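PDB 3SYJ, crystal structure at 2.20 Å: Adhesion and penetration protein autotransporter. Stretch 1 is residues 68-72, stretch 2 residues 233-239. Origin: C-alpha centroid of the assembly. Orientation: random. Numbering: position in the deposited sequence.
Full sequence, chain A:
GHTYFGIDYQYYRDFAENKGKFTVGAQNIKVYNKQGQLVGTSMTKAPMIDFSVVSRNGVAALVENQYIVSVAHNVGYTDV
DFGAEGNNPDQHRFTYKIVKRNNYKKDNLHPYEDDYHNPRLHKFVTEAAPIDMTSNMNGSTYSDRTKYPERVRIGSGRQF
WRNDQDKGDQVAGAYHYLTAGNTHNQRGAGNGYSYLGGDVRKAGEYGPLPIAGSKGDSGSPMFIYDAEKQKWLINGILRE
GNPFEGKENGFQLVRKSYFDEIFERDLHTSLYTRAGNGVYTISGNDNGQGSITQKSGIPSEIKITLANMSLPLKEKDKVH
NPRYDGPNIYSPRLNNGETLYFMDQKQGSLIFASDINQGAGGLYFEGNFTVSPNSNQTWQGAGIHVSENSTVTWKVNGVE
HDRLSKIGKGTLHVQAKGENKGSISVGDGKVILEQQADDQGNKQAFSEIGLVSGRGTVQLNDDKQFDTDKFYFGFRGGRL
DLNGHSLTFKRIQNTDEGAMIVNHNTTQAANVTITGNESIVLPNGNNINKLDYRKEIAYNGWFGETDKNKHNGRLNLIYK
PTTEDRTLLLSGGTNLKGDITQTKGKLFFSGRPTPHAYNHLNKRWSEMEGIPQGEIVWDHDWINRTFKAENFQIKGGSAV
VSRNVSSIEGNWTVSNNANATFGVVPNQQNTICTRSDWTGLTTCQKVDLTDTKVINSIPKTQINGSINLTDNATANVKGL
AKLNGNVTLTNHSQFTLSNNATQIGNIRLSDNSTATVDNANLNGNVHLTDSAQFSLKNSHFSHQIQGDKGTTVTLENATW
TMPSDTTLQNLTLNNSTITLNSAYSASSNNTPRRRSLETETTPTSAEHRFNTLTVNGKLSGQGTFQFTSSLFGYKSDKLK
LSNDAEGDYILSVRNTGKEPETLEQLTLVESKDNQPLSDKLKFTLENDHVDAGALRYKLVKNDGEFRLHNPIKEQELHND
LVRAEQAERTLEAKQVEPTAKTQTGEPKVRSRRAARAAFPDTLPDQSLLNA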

ATOM      1  N   ILE A  68      -4.798  65.859  17.757  1.00 19.92           N
ATOM      2  CA  ILE A  68      -5.863  65.255  18.542  1.00 16.01           C
ATOM      3  C   ILE A  68      -6.969  66.270  18.749  1.00 19.26           C
ATOM      4  O   ILE A  68      -6.835  67.441  18.374  1.00 18.96           O
ATOM      5  CB  ILE A  68      -5.362  64.773  19.912  1.00 18.83           C
ATOM      6  CG1 ILE A  68      -4.657  65.912  20.656  1.00 16.26           C
ATOM      7  CG2 ILE A  68      -4.441  63.575  19.741  1.00 15.50           C
ATOM      8  CD1 ILE A  68      -4.275  65.564  22.078  1.00 14.24           C
ATOM      9  N   VAL A  69      -8.069  65.817  19.338  1.00 22.52           N
ATOM     10  CA  VAL A  69      -9.200  66.692  19.638  1.00 17.56           C
ATOM     11  C   VAL A  69      -9.674  66.429  21.061  1.00 16.98           C
ATOM     12  O   VAL A  69      -9.654  65.289  21.528  1.00 15.67           O
ATOM     13  CB  VAL A  69     -10.354  66.494  18.642  1.00 17.44           C
ATOM     14  CG1 VAL A  69     -11.085  65.185  18.909  1.00 14.12           C
ATOM     15  CG2 VAL A  69     -11.316  67.658  18.715  1.00 20.20           C
ATOM     16  N   SER A  70     -10.076  67.490  21.752  1.00 17.82           N
ATOM     17  CA  SER A  70     -10.549  67.398  23.132  1.00 20.53           C
ATOM     18  C   SER A  70     -11.204  68.723  23.504  1.00 20.94           C
ATOM     19  O   SER A  70     -11.345  69.592  22.651  1.00 24.37           O
ATOM     20  CB  SER A  70      -9.388  67.089  24.080  1.00 17.46           C
ATOM     21  OG  SER A  70      -9.850  66.754  25.374  1.00 16.74           O
ATOM     22  N   VAL A  71     -11.612  68.883  24.763  1.00 22.93           N
ATOM     23  CA  VAL A  71     -12.170  70.160  25.211  1.00 22.01           C
ATOM     24  C   VAL A  71     -11.066  71.085  25.741  1.00 21.05           C
ATOM     25  O   VAL A  71     -10.083  70.626  26.332  1.00 19.27           O
ATOM     26  CB  VAL A  71     -13.297  69.987  26.296  1.00 26.70           C
ATOM     27  CG1 VAL A  71     -14.572  69.407  25.684  1.00 16.56           C
ATOM     28  CG2 VAL A  71     -12.816  69.135  27.467  1.00 21.08           C
ATOM     29  N   ALA A  72     -11.233  72.387  25.525  1.00 22.01           N
ATOM     30  CA  ALA A  72     -10.282  73.377  26.025  1.00 21.06           C
ATOM     31  C   ALA A  72     -10.130  73.336  27.541  1.00 26.11           C
ATOM     32  O   ALA A  72      -9.040  73.577  28.066  1.00 26.09           O
ATOM     33  CB  ALA A  72     -10.682  74.777  25.578  1.00 20.75           C
TER
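Stretch 2, residues 233-239: LINGILR

Stretch 2 is a β-strand from L233 to L238, continuing a strand that begins earlier in the chain. It runs in nearly the same direction as stretch 1, with the touching parts 14° apart. The nearest CA atoms, those of S70 and I237, are 6.4 Å apart. The contact is mainly apolar side-chain packing, with no hydrogen bond between the stretches.

L233 lies out of reach of stretch 1. I234 points its CA-to-CB bond toward stretch 1, with both chi angles t. I234 CD1 meets V69 CG1 at 3.7 Å. N235 is again out of reach, and its OD1 is hydrogen-bonded elsewhere in the structure. G236 has no side chain and makes no contact.

I237 is the centre of the contact and has the largest covered area. The CA-to-CB bond of I237 points toward stretch 1, with chi1 p and chi2 t. Its two branches reach different residues. I237 CG2 lies 4.0 Å from V69 CG1, while I237 CD1 lies 3.7 Å from V71 CG1. I237 CD1 also comes within 3.3 Å of S70 O, a close van der Waals approach.

L238 touches through its backbone: L238 O is 3.7 Å from V71 CG1. Its CA-to-CB bond points sideways, and the nearest approach of its side chain is L238 CB to V71 CG1, 6.7 Å. R239 is exposed and adds little.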

ATOM      1  N   LEU A 233     -16.646  57.396  12.199  1.00 15.54           N
ATOM      2  CA  LEU A 233     -16.175  58.777  12.200  1.00 16.12           C
ATOM      3  C   LEU A 233     -16.279  59.279  13.615  1.00 15.55           C
ATOM      4  O   LEU A 233     -17.172  58.851  14.353  1.00 18.39           O
ATOM      5  CB  LEU A 233     -17.051  59.651  11.298  1.00 14.96           C
ATOM      6  CG  LEU A 233     -17.041  59.331   9.804  1.00 17.14           C
ATOM      7  CD1 LEU A 233     -18.312  59.802   9.130  1.00 20.27           C
ATOM      8  CD2 LEU A 233     -15.845  59.981   9.163  1.00 19.27           C
ATOM      9  N   ILE A 234     -15.381  60.168  14.021  1.00 13.72           N
ATOM     10  CA  ILE A 234     -15.600  60.828  15.290  1.00 14.61           C
ATOM     11  C   ILE A 234     -16.669  61.886  15.048  1.00 18.49           C
ATOM     12  O   ILE A 234     -16.601  62.631  14.069  1.00 17.72           O
ATOM     13  CB  ILE A 234     -14.323  61.435  15.927  1.00 13.96           C
ATOM     14  CG1 ILE A 234     -14.706  62.143  17.232  1.00 12.51           C
ATOM     15  CG2 ILE A 234     -13.629  62.387  14.972  1.00 10.49           C
ATOM     16  CD1 ILE A 234     -13.547  62.519  18.103  1.00 11.42           C
ATOM     17  N   ASN A 235     -17.675  61.927  15.921  1.00 18.98           N
ATOM     18  CA  ASN A 235     -18.807  62.826  15.726  1.00 15.67           C
ATOM     19  C   ASN A 235     -18.780  64.001  16.687  1.00 14.82           C
ATOM     20  O   ASN A 235     -19.180  65.102  16.338  1.00 18.25           O
ATOM     21  CB  ASN A 235     -20.124  62.054  15.842  1.00 23.21           C
ATOM     22  CG  ASN A 235     -21.347  62.909  15.525  1.00 23.29           C
ATOM     23  OD1 ASN A 235     -21.294  63.828  14.700  1.00 21.30           O
ATOM     24  ND2 ASN A 235     -22.457  62.598  16.177  1.00 12.35           N
ATOM     25  N   GLY A 236     -18.304  63.774  17.902  1.00 15.00           N
ATOM     26  CA  GLY A 236     -18.279  64.845  18.875  1.00 14.89           C
ATOM     27  C   GLY A 236     -17.430  64.539  20.083  1.00 18.44           C
ATOM     28  O   GLY A 236     -16.904  63.427  20.233  1.00 14.40           O
ATOM     29  N   ILE A 237     -17.289  65.535  20.948  1.00 15.04           N
ATOM     30  CA  ILE A 237     -16.546  65.361  22.189  1.00 18.12           C
ATOM     31  C   ILE A 237     -17.432  65.694  23.388  1.00 21.00           C
ATOM     32  O   ILE A 237     -18.209  66.653  23.353  1.00 19.41           O
ATOM     33  CB  ILE A 237     -15.291  66.236  22.201  1.00 20.92           C
ATOM     34  CG1 ILE A 237     -15.663  67.695  21.919  1.00 17.14           C
ATOM     35  CG2 ILE A 237     -14.296  65.728  21.154  1.00 15.65           C
ATOM     36  CD1 ILE A 237     -14.489  68.652  22.045  1.00 22.47           C
ATOM     37  N   LEU A 238     -17.327  64.890  24.441  1.00 18.72           N
ATOM     38  CA  LEU A 238     -18.217  65.048  25.582  1.00 23.67           C
ATOM     39  C   LEU A 238     -17.931  66.348  26.314  1.00 25.38           C
ATOM     40  O   LEU A 238     -16.790  66.635  26.670  1.00 24.75           O
ATOM     41  CB  LEU A 238     -18.140  63.847  26.537  1.00 21.17           C
ATOM     42  CG  LEU A 238     -19.199  63.778  27.647  1.00 20.12           C
ATOM     43  CD1 LEU A 238     -19.585  62.356  28.017  1.00 14.34           C
ATOM     44  CD2 LEU A 238     -18.717  64.524  28.874  1.00 21.49           C
ATOM     45  N   ARG A 239     -18.979  67.139  26.514  1.00 26.64           N
ATOM     46  CA  ARG A 239     -18.881  68.354  27.308  1.00 29.19           C
ATOM     47  C   ARG A 239     -19.946  68.382  28.400  1.00 33.59           C
ATOM     48  O   ARG A 239     -19.619  68.393  29.587  1.00 42.06           O
ATOM     49  CB  ARG A 239     -19.023  69.591  26.431  1.00 28.67           C
ATOM     50  CG  ARG A 239     -19.454  70.801  27.229  1.00 37.72           C
ATOM     51  CD  ARG A 239     -19.062  72.076  26.546  1.00 35.28           C
ATOM     52  NE  ARG A 239     -18.597  73.061  27.512  1.00 43.26           N
ATOM     53  CZ  ARG A 239     -19.370  73.993  28.053  1.00 45.26           C
ATOM     54  NH1 ARG A 239     -20.649  74.066  27.716  1.00 44.43           N
ATOM     55  NH2 ARG A 239     -18.860  74.848  28.931  1.00 48.73           N
TER